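Monomethylamine methyltransferase MtmB1 (Methanosarcina barkeri, PDB 1NTH) catalyses transfer of the methyl group from monomethylamine to the corrinoid cofactor of its partner protein MtmC, a step of methanogenesis from methylamine. Local coordinates at residues I52-D57 and E400-L405; D57-L62 and A318-S323; T342-L347 and K414-A419; D356-R361 and R391-V396. All coordinates share one frame; numbering follows the deposited sequence.

Interaction 1: I52-D57 and E400-L405; sequences IPTDKD and EVNVIL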
loop_
_atom_site.group_PDB
_atom_site.type_symbol
_atom_site.label_atom_id
_atom_site.label_comp_id
_atom_site.label_asym_id
_atom_site.label_seq_id
_atom_site.Cartn_x
_atom_site.Cartn_y
_atom_site.Cartn_z
ATOM N N ILE A 52 -14.876 -9.466 43.807
ATOM C CA ILE A 52 -15.557 -9.908 42.595
ATOM C C ILE A 52 -16.901 -10.471 43.042
ATOM O O ILE A 52 -16.952 -11.412 43.831
ATOM C CB ILE A 52 -14.772 -11.029 41.880
ATOM C CG1 ILE A 52 -13.306 -10.624 41.709
ATOM C CG2 ILE A 52 -15.402 -11.316 40.526
ATOM C CD1 ILE A 52 -13.101 -9.386 40.873
ATOM N N PRO A 53 -18.009 -9.913 42.532
ATOM C CA PRO A 53 -19.350 -10.377 42.908
ATOM C C PRO A 53 -19.706 -11.796 42.490
ATOM O O PRO A 53 -19.270 -12.281 41.446
ATOM C CB PRO A 53 -20.265 -9.350 42.251
ATOM C CG PRO A 53 -19.508 -8.994 41.006
ATOM C CD PRO A 53 -18.092 -8.841 41.523
ATOM N N THR A 54 -20.509 -12.447 43.327
ATOM C CA THR A 54 -20.984 -13.803 43.084
ATOM C C THR A 54 -22.506 -13.795 43.240
ATOM O O THR A 54 -23.152 -14.841 43.204
ATOM C CB THR A 54 -20.380 -14.808 44.090
ATOM O OG1 THR A 54 -20.736 -14.428 45.426
ATOM C CG2 THR A 54 -18.863 -14.833 43.972
ATOM N N ASP A 55 -23.066 -12.601 43.420
ATOM C CA ASP A 55 -24.509 -12.423 43.578
ATOM C C ASP A 55 -25.044 -11.735 42.327
ATOM O O ASP A 55 -24.959 -10.512 42.202
ATOM C CB ASP A 55 -24.802 -11.549 44.802
ATOM C CG ASP A 55 -26.288 -11.435 45.102
ATOM O OD1 ASP A 55 -27.102 -11.462 44.158
ATOM O OD2 ASP A 55 -26.641 -11.301 46.293
ATOM N N LYS A 56 -25.600 -12.512 41.404
ATOM C CA LYS A 56 -26.118 -11.941 40.169
ATOM C C LYS A 56 -27.266 -10.960 40.374
ATOM O O LYS A 56 -27.438 -10.035 39.581
ATOM C CB LYS A 56 -26.537 -13.052 39.198
ATOM C CG LYS A 56 -27.035 -12.547 37.855
ATOM C CD LYS A 56 -27.433 -13.697 36.942
ATOM C CE LYS A 56 -27.935 -13.183 35.601
ATOM N NZ LYS A 56 -28.343 -14.295 34.696
ATOM N N ASP A 57 -28.051 -11.154 41.429
ATOM C CA ASP A 57 -29.161 -10.246 41.702
ATOM C C ASP A 57 -28.625 -8.859 42.043
ATOM O O ASP A 57 -29.148 -7.848 41.573
ATOM C CB ASP A 57 -30.019 -10.776 42.855
ATOM C CG ASP A 57 -30.747 -12.059 42.499
ATOM O OD1 ASP A 57 -31.439 -12.081 41.460
ATOM O OD2 ASP A 57 -30.632 -13.043 43.261
ATOM N N GLU A 400 -12.325 -18.594 45.596
ATOM C CA GLU A 400 -10.916 -18.692 45.957
ATOM C C GLU A 400 -10.181 -17.383 45.681
ATOM O O GLU A 400 -9.295 -16.986 46.438
ATOM C CB GLU A 400 -10.255 -19.840 45.190
ATOM C CG GLU A 400 -10.609 -21.218 45.730
ATOM C CD GLU A 400 -10.107 -22.343 44.846
ATOM O OE1 GLU A 400 -8.929 -22.297 44.430
ATOM O OE2 GLU A 400 -10.892 -23.278 44.575
ATOM N N VAL A 401 -10.553 -16.715 44.595
ATOM C CA VAL A 401 -9.927 -15.449 44.239
ATOM C C VAL A 401 -10.196 -14.397 45.313
ATOM O O VAL A 401 -9.285 -13.681 45.729
ATOM C CB VAL A 401 -10.448 -14.932 42.878
ATOM C CG1 VAL A 401 -9.913 -13.531 42.610
ATOM C CG2 VAL A 401 -10.018 -15.882 41.767
ATOM N N ASN A 402 -11.445 -14.307 45.763
ATOM C CA ASN A 402 -11.793 -13.332 46.792
ATOM C C ASN A 402 -10.996 -13.557 48.073
ATOM O O ASN A 402 -10.614 -12.601 48.750
ATOM C CB ASN A 402 -13.296 -13.372 47.086
ATOM C CG ASN A 402 -14.103 -12.562 46.087
ATOM O OD1 ASN A 402 -13.792 -11.399 45.823
ATOM N ND2 ASN A 402 -15.146 -13.167 45.535
ATOM N N VAL A 403 -10.735 -14.819 48.402
ATOM C CA VAL A 403 -9.964 -15.136 49.599
ATOM C C VAL A 403 -8.512 -14.703 49.414
ATOM O O VAL A 403 -7.920 -14.091 50.303
ATOM C CB VAL A 403 -10.008 -16.648 49.909
ATOM C CG1 VAL A 403 -9.008 -16.991 51.008
ATOM C CG2 VAL A 403 -11.415 -17.042 50.339
ATOM N N ILE A 404 -7.943 -15.016 48.255
ATOM C CA ILE A 404 -6.564 -14.647 47.963
ATOM C C ILE A 404 -6.378 -13.129 47.983
ATOM O O ILE A 404 -5.401 -12.622 48.537
ATOM C CB ILE A 404 -6.124 -15.194 46.581
ATOM C CG1 ILE A 404 -6.044 -16.721 46.634
ATOM C CG2 ILE A 404 -4.778 -14.601 46.184
ATOM C CD1 ILE A 404 -5.686 -17.374 45.307
ATOM N N LEU A 405 -7.321 -12.405 47.387
ATOM C CA LEU A 405 -7.236 -10.948 47.342
ATOM C C LEU A 405 -7.275 -10.321 48.727
ATOM O O LEU A 405 -6.532 -9.379 49.009
ATOM C CB LEU A 405 -8.364 -10.373 46.479
ATOM C CG LEU A 405 -8.151 -10.536 44.971
ATOM C CD1 LEU A 405 -9.406 -10.113 44.224
ATOM C CD2 LEU A 405 -6.946 -9.707 44.534
#
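Ile52, in the loop that leads into helix 56-73, is gripped through its backbone by the carboxamide of Asn402 on helix 398-410. Ile52 N donates to Asn402 OD1 at 3.0 Å with an N-H...O angle of 162°, in the carbonyl plane and on a lone pair. The return bond runs from Asn402 ND2 to Ile52 O, also 3.0 Å, at 169°, and Ile52 O lies close to the amide plane. One flat side chain therefore reads both polar atoms of a single residue, much as a neighbouring strand would, and the paired donor and acceptor fix which way the carboxamide is flipped. Asn402 OD1 takes a further hydrogen bond from Phe51 N. The Asn402 CG lies beside its backbone N (chi1 -82°), which carries the amide out from the helix to the loop. Putting an alanine in place of Asn402 would probably leave Ile52 N and Ile52 O without these mates and the loop freer to shift. Next along, the ring of Pro53 packs on Trp317 and Ala320. Thr54 adds a looser touch, its CG2 standing 4.4 Å from Asn402 ND2, while its OG1 is bonded to Glu50. Asp55 N-caps helix 56-73 through Met58 N. The contact thus ties the approach to helix 56-73 to helix 398-410, with Val401 resting on Ile354 of helix 343-359 and Pro53 against helix 309-325.

Interaction 2: D57-L62 and A318-S323; sequences DMMEKL and ACATIS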
loop_
_atom_site.group_PDB
_atom_site.type_symbol
_atom_site.label_atom_id
_atom_site.label_comp_id
_atom_site.label_asym_id
_atom_site.label_seq_id
_atom_site.Cartn_x
_atom_site.Cartn_y
_atom_site.Cartn_z
ATOM N N ASP A 57 -28.051 -11.154 41.429
ATOM C CA ASP A 57 -29.161 -10.246 41.702
ATOM C C ASP A 57 -28.625 -8.859 42.043
ATOM O O ASP A 57 -29.148 -7.848 41.573
ATOM C CB ASP A 57 -30.019 -10.776 42.855
ATOM C CG ASP A 57 -30.747 -12.059 42.499
ATOM O OD1 ASP A 57 -31.439 -12.081 41.460
ATOM O OD2 ASP A 57 -30.632 -13.043 43.261
ATOM N N MET A 58 -27.581 -8.821 42.864
ATOM C CA MET A 58 -26.969 -7.559 43.263
ATOM C C MET A 58 -26.299 -6.923 42.045
ATOM O O MET A 58 -26.324 -5.702 41.874
ATOM C CB MET A 58 -25.935 -7.801 44.367
ATOM C CG MET A 58 -25.375 -6.535 45.005
ATOM S SD MET A 58 -26.643 -5.561 45.854
ATOM C CE MET A 58 -26.818 -6.499 47.375
ATOM N N MET A 59 -25.707 -7.757 41.193
ATOM C CA MET A 59 -25.045 -7.262 39.991
ATOM C C MET A 59 -26.052 -6.622 39.046
ATOM O O MET A 59 -25.780 -5.576 38.458
ATOM C CB MET A 59 -24.315 -8.404 39.283
ATOM C CG MET A 59 -23.114 -8.917 40.055
ATOM S SD MET A 59 -22.489 -10.466 39.385
ATOM C CE MET A 59 -21.870 -9.907 37.796
ATOM N N GLU A 60 -27.218 -7.247 38.902
ATOM C CA GLU A 60 -28.246 -6.704 38.026
ATOM C C GLU A 60 -28.732 -5.355 38.545
ATOM O O GLU A 60 -29.019 -4.451 37.763
ATOM C CB GLU A 60 -29.423 -7.674 37.898
ATOM C CG GLU A 60 -30.581 -7.108 37.093
ATOM C CD GLU A 60 -31.607 -8.158 36.718
ATOM O OE1 GLU A 60 -31.939 -9.004 37.576
ATOM O OE2 GLU A 60 -32.089 -8.129 35.564
ATOM N N LYS A 61 -28.824 -5.214 39.863
ATOM C CA LYS A 61 -29.258 -3.941 40.430
ATOM C C LYS A 61 -28.186 -2.880 40.192
ATOM O O LYS A 61 -28.499 -1.716 39.950
ATOM C CB LYS A 61 -29.548 -4.093 41.925
ATOM C CG LYS A 61 -30.758 -4.973 42.203
ATOM C CD LYS A 61 -31.172 -4.937 43.664
ATOM C CE LYS A 61 -30.083 -5.477 44.573
ATOM N NZ LYS A 61 -30.467 -5.365 46.013
ATOM N N LEU A 62 -26.921 -3.286 40.252
ATOM C CA LEU A 62 -25.824 -2.354 40.008
ATOM C C LEU A 62 -25.874 -1.889 38.554
ATOM O O LEU A 62 -25.631 -0.721 38.259
ATOM C CB LEU A 62 -24.471 -3.017 40.290
ATOM C CG LEU A 62 -23.234 -2.232 39.833
ATOM C CD1 LEU A 62 -23.223 -0.847 40.476
ATOM C CD2 LEU A 62 -21.968 -3.003 40.197
ATOM N N ALA A 318 -17.645 -3.439 38.789
ATOM C CA ALA A 318 -18.020 -2.778 37.544
ATOM C C ALA A 318 -17.799 -3.706 36.348
ATOM O O ALA A 318 -18.683 -3.866 35.504
ATOM C CB ALA A 318 -17.219 -1.490 37.370
ATOM N N CYS A 319 -16.627 -4.327 36.284
ATOM C CA CYS A 319 -16.315 -5.217 35.171
ATOM C C CYS A 319 -17.149 -6.493 35.165
ATOM O O CYS A 319 -17.626 -6.919 34.112
ATOM C CB CYS A 319 -14.832 -5.583 35.173
ATOM S SG CYS A 319 -14.348 -6.524 33.697
ATOM N N ALA A 320 -17.325 -7.112 36.328
ATOM C CA ALA A 320 -18.117 -8.335 36.390
ATOM C C ALA A 320 -19.531 -8.043 35.911
ATOM O O ALA A 320 -20.136 -8.835 35.191
ATOM C CB ALA A 320 -18.148 -8.881 37.815
ATOM N N THR A 321 -20.054 -6.890 36.316
ATOM C CA THR A 321 -21.400 -6.489 35.940
ATOM C C THR A 321 -21.486 -6.151 34.454
ATOM O O THR A 321 -22.418 -6.571 33.768
ATOM C CB THR A 321 -21.848 -5.289 36.787
ATOM O OG1 THR A 321 -21.821 -5.668 38.170
ATOM C CG2 THR A 321 -23.258 -4.857 36.417
ATOM N N ILE A 322 -20.515 -5.394 33.956
ATOM C CA ILE A 322 -20.497 -5.038 32.543
ATOM C C ILE A 322 -20.339 -6.309 31.700
ATOM O O ILE A 322 -20.950 -6.439 30.637
ATOM C CB ILE A 322 -19.345 -4.045 32.247
ATOM C CG1 ILE A 322 -19.716 -2.654 32.778
ATOM C CG2 ILE A 322 -19.047 -3.999 30.746
ATOM C CD1 ILE A 322 -20.935 -2.035 32.115
ATOM N N SER A 323 -19.537 -7.253 32.184
ATOM C CA SER A 323 -19.315 -8.506 31.460
ATOM C C SER A 323 -20.565 -9.375 31.443
ATOM O O SER A 323 -20.845 -10.067 30.463
ATOM C CB SER A 323 -18.171 -9.298 32.096
ATOM O OG SER A 323 -16.952 -8.585 32.016
#
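Met59 and Thr321 mark the crossing of two helical segments whose axes approach to 9.3 Å at a signed angle of -88°, nearly perpendicular, with their CA atoms 5.5 Å apart. At so steep a crossing the two share a short patch, and four side chains fill it. Met59 reaches past Thr321, the two side chains sliding by each other in opposite directions. A bend at the last torsion of Met59 (chi3 67°) lays its methyl over the backbone of the other helix: CE is 3.3 Å from Ala320 O and 3.9 Å from Ala320 CB. Thr321 answers with its methyl branch, whose CG2 sits 3.3 Å from Met59 O. That branch lies anti to the Thr321 backbone N (chi1 -60° for OG1), leaving the hydroxyl beside the N, where it bonds to Trp317 O one turn back. The same OG1 is covered from the partner helix by Leu62, whose CD2 comes to 3.4 Å from it. Beyond the crossing, Leu62 continues onto Thr275 and Val279 of helix 271-288, and Pro53 packs on both Met59 and Ala320. The chemistry is therefore chiefly van der Waals: methyl groups rest on carbonyl oxygens, and the buried Thr321 hydroxyl finds its polar partner within its own helix. Such a contact implies dependence on shape, since a threonine and an alanine allow close approach while the flexible thioether fills the space beside them.

Interaction 3: T342-L347 and K414-A419; sequences TEMCLL and KNYASA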
loop_
_atom_site.group_PDB
_atom_site.type_symbol
_atom_site.label_atom_id
_atom_site.label_comp_id
_atom_site.label_asym_id
_atom_site.label_seq_id
_atom_site.Cartn_x
_atom_site.Cartn_y
_atom_site.Cartn_z
ATOM N N THR A 342 10.859 -3.015 43.800
ATOM C CA THR A 342 10.444 -3.130 45.192
ATOM C C THR A 342 9.375 -4.210 45.227
ATOM O O THR A 342 8.595 -4.359 44.280
ATOM C CB THR A 342 9.851 -1.817 45.761
ATOM O OG1 THR A 342 8.595 -1.536 45.132
ATOM C CG2 THR A 342 10.812 -0.658 45.544
ATOM N N GLU A 343 9.346 -4.973 46.311
ATOM C CA GLU A 343 8.374 -6.042 46.442
ATOM C C GLU A 343 6.949 -5.503 46.477
ATOM O O GLU A 343 6.041 -6.099 45.894
ATOM C CB GLU A 343 8.655 -6.849 47.707
ATOM C CG GLU A 343 7.851 -8.131 47.804
ATOM C CD GLU A 343 8.210 -8.939 49.033
ATOM O OE1 GLU A 343 7.847 -8.515 50.150
ATOM O OE2 GLU A 343 8.863 -9.992 48.879
ATOM N N MET A 344 6.750 -4.368 47.141
ATOM C CA MET A 344 5.413 -3.801 47.234
ATOM C C MET A 344 4.825 -3.478 45.864
ATOM O O MET A 344 3.661 -3.777 45.602
ATOM C CB MET A 344 5.408 -2.537 48.095
ATOM C CG MET A 344 4.000 -2.022 48.359
ATOM S SD MET A 344 3.941 -0.632 49.496
ATOM C CE MET A 344 2.306 0.041 49.158
ATOM N N CYS A 345 5.624 -2.864 44.997
ATOM C CA CYS A 345 5.148 -2.517 43.662
ATOM C C CYS A 345 4.616 -3.758 42.951
ATOM O O CYS A 345 3.519 -3.748 42.392
ATOM C CB CYS A 345 6.280 -1.896 42.839
ATOM S SG CYS A 345 5.803 -1.444 41.144
ATOM N N LEU A 346 5.396 -4.833 42.982
ATOM C CA LEU A 346 4.994 -6.073 42.335
ATOM C C LEU A 346 3.740 -6.674 42.963
ATOM O O LEU A 346 2.874 -7.184 42.256
ATOM C CB LEU A 346 6.141 -7.089 42.380
ATOM C CG LEU A 346 7.416 -6.663 41.645
ATOM C CD1 LEU A 346 8.455 -7.774 41.732
ATOM C CD2 LEU A 346 7.089 -6.353 40.180
ATOM N N LEU A 347 3.636 -6.613 44.288
ATOM C CA LEU A 347 2.467 -7.159 44.965
ATOM C C LEU A 347 1.223 -6.319 44.691
ATOM O O LEU A 347 0.121 -6.853 44.569
ATOM C CB LEU A 347 2.714 -7.254 46.477
ATOM C CG LEU A 347 3.775 -8.270 46.911
ATOM C CD1 LEU A 347 3.938 -8.225 48.426
ATOM C CD2 LEU A 347 3.372 -9.666 46.463
ATOM N N LYS A 414 -1.419 -1.292 54.682
ATOM C CA LYS A 414 -1.102 -0.508 55.870
ATOM C C LYS A 414 0.195 0.266 55.664
ATOM O O LYS A 414 0.679 0.940 56.574
ATOM C CB LYS A 414 -0.985 -1.435 57.084
ATOM C CG LYS A 414 -2.263 -2.169 57.443
ATOM C CD LYS A 414 -3.342 -1.210 57.914
ATOM C CE LYS A 414 -4.602 -1.957 58.314
ATOM N NZ LYS A 414 -5.670 -1.028 58.774
ATOM N N ASN A 415 0.737 0.190 54.450
ATOM C CA ASN A 415 1.997 0.854 54.134
ATOM C C ASN A 415 1.921 1.873 52.998
ATOM O O ASN A 415 2.948 2.227 52.420
ATOM C CB ASN A 415 3.044 -0.204 53.783
ATOM C CG ASN A 415 3.182 -1.263 54.857
ATOM O OD1 ASN A 415 3.619 -2.383 54.588
ATOM N ND2 ASN A 415 2.819 -0.914 56.086
ATOM N N TYR A 416 0.723 2.351 52.679
ATOM C CA TYR A 416 0.570 3.321 51.597
ATOM C C TYR A 416 1.404 4.580 51.822
ATOM O O TYR A 416 2.084 5.053 50.912
ATOM C CB TYR A 416 -0.904 3.702 51.431
ATOM C CG TYR A 416 -1.776 2.572 50.927
ATOM C CD1 TYR A 416 -3.055 2.375 51.442
ATOM C CD2 TYR A 416 -1.322 1.695 49.938
ATOM C CE1 TYR A 416 -3.864 1.332 50.993
ATOM C CE2 TYR A 416 -2.124 0.648 49.480
ATOM C CZ TYR A 416 -3.391 0.473 50.013
ATOM O OH TYR A 416 -4.185 -0.565 49.584
ATOM N N ALA A 417 1.356 5.114 53.038
ATOM C CA ALA A 417 2.101 6.323 53.369
ATOM C C ALA A 417 3.612 6.119 53.319
ATOM O O ALA A 417 4.362 7.072 53.107
ATOM C CB ALA A 417 1.689 6.824 54.751
ATOM N N SER A 418 4.058 4.883 53.510
ATOM C CA SER A 418 5.485 4.590 53.497
ATOM C C SER A 418 5.914 3.720 52.317
ATOM O O SER A 418 6.936 3.040 52.380
ATOM C CB SER A 418 5.892 3.913 54.808
ATOM O OG SER A 418 5.207 2.684 54.988
ATOM N N ALA A 419 5.135 3.745 51.241
ATOM C CA ALA A 419 5.460 2.953 50.061
ATOM C C ALA A 419 6.860 3.314 49.572
ATOM O O ALA A 419 7.184 4.489 49.412
ATOM C CB ALA A 419 4.438 3.213 48.959
#
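Met344, in the first turn of helix 343-359, pushes its thioether against the loop 414-419, where residues Tyr416 to Ala419 form a type I beta turn on the outside of this TIM-barrel protein. The terminal methyl does most of the touching: Met344 CE lies 3.8 Å from Ala419 CB and 4.0 Å from Asn415 O, so it sits between Ala419, the last residue of the turn, and the carbonyl of Asn415, just before its first. It also meets the Tyr416 ring obliquely, with Met344 CE 4.1 Å from Tyr416 CD2. The sulfur runs alongside the alanine, Met344 SD being 3.9 Å from Ala419 CB. This reach depends on the torsions: CG is anti to the backbone N (chi1 -173°) and the chain is extended beyond CG, which holds the methyl at full length from the helix. Replacing Met344 with an alanine is likely to open a gap beside Ala419 and leave Tyr416 CD2 without its methyl neighbour. Further out, the Tyr416 ring meets that of Trp303 with planes inclined at about 45° and its side chain touches Thr308, while Ala419 packs on Cys337. On the other side, Glu343 forms a salt bridge with Lys450 and Leu346 packs on Tyr444 and Ala447, which holds the helix start to helix 438-454. The first turn is itself capped: Cys345 N donates to Thr342 OG1 at 3.3 Å, with an N-H...O angle of 156°.

Interaction 4: D356-R361 and R391-V396; sequences DTASGR and RATAGV
Thr357 and Thr393 meet methyl side first because both adopt the same first torsion, OG1 beside the backbone N (chi1 -60° and -57°) and CG2 anti to it. In each the hydroxyl is thereby returned to its own helix, Thr357 OG1 bonding to Ser353 O and Thr393 OG1 to Val389 O, and the carbon branch is left for the contact. The two side chains cross at a slant. Thr357 CG2 stands 3.9 Å from Thr393 CB, and in the other direction Thr393 CG2 is 3.9 Å from Thr357 CB. The methyls then go different ways: Thr357 CG2 lies 3.7 Å from Ala394 N at the helix end, whereas Thr393 CG2 reaches 4.0 Å from Ala358 CB. With both hydroxyls engaged within their helices, the direct contact is van der Waals packing of methyl and backbone atoms. A water receives a weak bond from Gly395 N (3.5 Å) and approaches Thr357 O, which also accepts from Arg116. Both segments leave their helices here. Gly360, at positive phi, closes helix 343-359 in a Schellman motif, with Arg361 N bonded to Asp356 O at 3.0 Å. Thr393 to Val396 form a type II turn, closed by Val396 N to Thr393 O, with Gly395 likewise at positive phi. The contact thus joins the C-terminal ends of helices 343-359 and 380-393, with Thr357 resting on Leu364 of strand 363-366 in the barrel sheet and Ala358 covered by Ile398 and Val401 of helix 398-410.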
loop_
_atom_site.group_PDB
_atom_site.type_symbol
_atom_site.label_atom_id
_atom_site.label_comp_id
_atom_site.label_asym_id
_atom_site.label_seq_id
_atom_site.Cartn_x
_atom_site.Cartn_y
_atom_site.Cartn_z
ATOM N N ASP A 356 -8.543 -7.911 38.015
ATOM C CA ASP A 356 -8.925 -7.657 36.628
ATOM C C ASP A 356 -9.149 -8.935 35.826
ATOM O O ASP A 356 -10.108 -9.043 35.062
ATOM C CB ASP A 356 -7.862 -6.805 35.928
ATOM C CG ASP A 356 -7.807 -5.385 36.462
ATOM O OD1 ASP A 356 -8.819 -4.925 37.039
ATOM O OD2 ASP A 356 -6.759 -4.726 36.289
ATOM N N THR A 357 -8.257 -9.901 35.992
ATOM C CA THR A 357 -8.377 -11.163 35.274
ATOM C C THR A 357 -9.638 -11.919 35.686
ATOM O O THR A 357 -10.435 -12.330 34.839
ATOM C CB THR A 357 -7.139 -12.051 35.523
ATOM O OG1 THR A 357 -5.967 -11.370 35.059
ATOM C CG2 THR A 357 -7.273 -13.382 34.795
ATOM N N ALA A 358 -9.837 -12.090 36.988
ATOM C CA ALA A 358 -11.006 -12.816 37.470
ATOM C C ALA A 358 -12.326 -12.097 37.210
ATOM O O ALA A 358 -13.348 -12.745 36.992
ATOM C CB ALA A 358 -10.855 -13.102 38.956
ATOM N N SER A 359 -12.311 -10.766 37.219
ATOM C CA SER A 359 -13.543 -10.010 37.000
ATOM C C SER A 359 -13.972 -9.947 35.537
ATOM O O SER A 359 -15.072 -9.488 35.233
ATOM C CB SER A 359 -13.417 -8.589 37.574
ATOM O OG SER A 359 -12.462 -7.810 36.874
ATOM N N GLY A 360 -13.104 -10.389 34.631
ATOM C CA GLY A 360 -13.462 -10.398 33.220
ATOM C C GLY A 360 -12.895 -9.335 32.293
ATOM O O GLY A 360 -13.416 -9.153 31.195
ATOM N N ARG A 361 -11.843 -8.632 32.702
ATOM C CA ARG A 361 -11.257 -7.603 31.841
ATOM C C ARG A 361 -10.615 -8.249 30.621
ATOM O O ARG A 361 -10.011 -9.316 30.726
ATOM C CB ARG A 361 -10.184 -6.805 32.588
ATOM C CG ARG A 361 -10.694 -5.961 33.743
ATOM C CD ARG A 361 -11.474 -4.741 33.272
ATOM N NE ARG A 361 -11.998 -3.998 34.415
ATOM C CZ ARG A 361 -12.789 -2.933 34.333
ATOM N NH1 ARG A 361 -13.160 -2.457 33.152
ATOM N NH2 ARG A 361 -13.232 -2.355 35.443
ATOM N N ARG A 391 -2.052 -15.064 34.033
ATOM C CA ARG A 391 -2.083 -16.456 33.601
ATOM C C ARG A 391 -2.472 -17.356 34.772
ATOM O O ARG A 391 -3.299 -18.256 34.628
ATOM C CB ARG A 391 -0.714 -16.890 33.070
ATOM C CG ARG A 391 -0.692 -18.327 32.570
ATOM C CD ARG A 391 0.716 -18.785 32.200
ATOM N NE ARG A 391 1.586 -18.880 33.366
ATOM C CZ ARG A 391 2.615 -18.072 33.603
ATOM N NH1 ARG A 391 2.908 -17.099 32.752
ATOM N NH2 ARG A 391 3.351 -18.241 34.694
ATOM N N ALA A 392 -1.871 -17.103 35.931
ATOM C CA ALA A 392 -2.145 -17.891 37.127
ATOM C C ALA A 392 -3.586 -17.755 37.616
ATOM O O ALA A 392 -4.174 -18.713 38.118
ATOM C CB ALA A 392 -1.180 -17.488 38.239
ATOM N N THR A 393 -4.153 -16.562 37.462
ATOM C CA THR A 393 -5.517 -16.285 37.907
ATOM C C THR A 393 -6.608 -16.827 36.982
ATOM O O THR A 393 -7.682 -17.215 37.441
ATOM C CB THR A 393 -5.730 -14.763 38.070
ATOM O OG1 THR A 393 -4.758 -14.247 38.986
ATOM C CG2 THR A 393 -7.125 -14.463 38.604
ATOM N N ALA A 394 -6.335 -16.848 35.683
ATOM C CA ALA A 394 -7.316 -17.325 34.714
ATOM C C ALA A 394 -7.864 -18.709 35.062
ATOM O O ALA A 394 -7.105 -19.648 35.292
ATOM C CB ALA A 394 -6.704 -17.342 33.312
ATOM N N GLY A 395 -9.188 -18.819 35.112
ATOM C CA GLY A 395 -9.818 -20.092 35.408
ATOM C C GLY A 395 -10.013 -20.441 36.874
ATOM O O GLY A 395 -10.711 -21.407 37.189
ATOM N N VAL A 396 -9.408 -19.675 37.774
ATOM C CA VAL A 396 -9.546 -19.954 39.201
ATOM C C VAL A 396 -10.949 -19.602 39.698
ATOM O O VAL A 396 -11.536 -18.604 39.281
ATOM C CB VAL A 396 -8.498 -19.168 40.026
ATOM C CG1 VAL A 396 -8.689 -19.437 41.515
ATOM C CG2 VAL A 396 -7.094 -19.576 39.599
HETATM O O HOH W 1 -10.326 -15.541 35.046
#

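Interactions 1, 2 and 4 form one continuous region on the same side of the chain's centre. Interaction 1 has its centre 12 Å from each of the other two; Pro53 CG packs 3.5 Å from Ala320 CB of interaction 2, and Val401 CG1 lies 3.8 Å from Ala358 CB of interaction 4. Along the chain both are nested within interaction 1, and interaction 2 closes before interaction 4 opens. Interaction 3 stands apart, about 8 Å from interaction 1 between nearest atoms; it crosses interaction 1 in sequence, encloses interaction 4 and shares helix 343-359 with it. Interactions 1 and 2 bring helix 56-73 and its preceding loop against later helices, while 3 and 4 join parts of the last third.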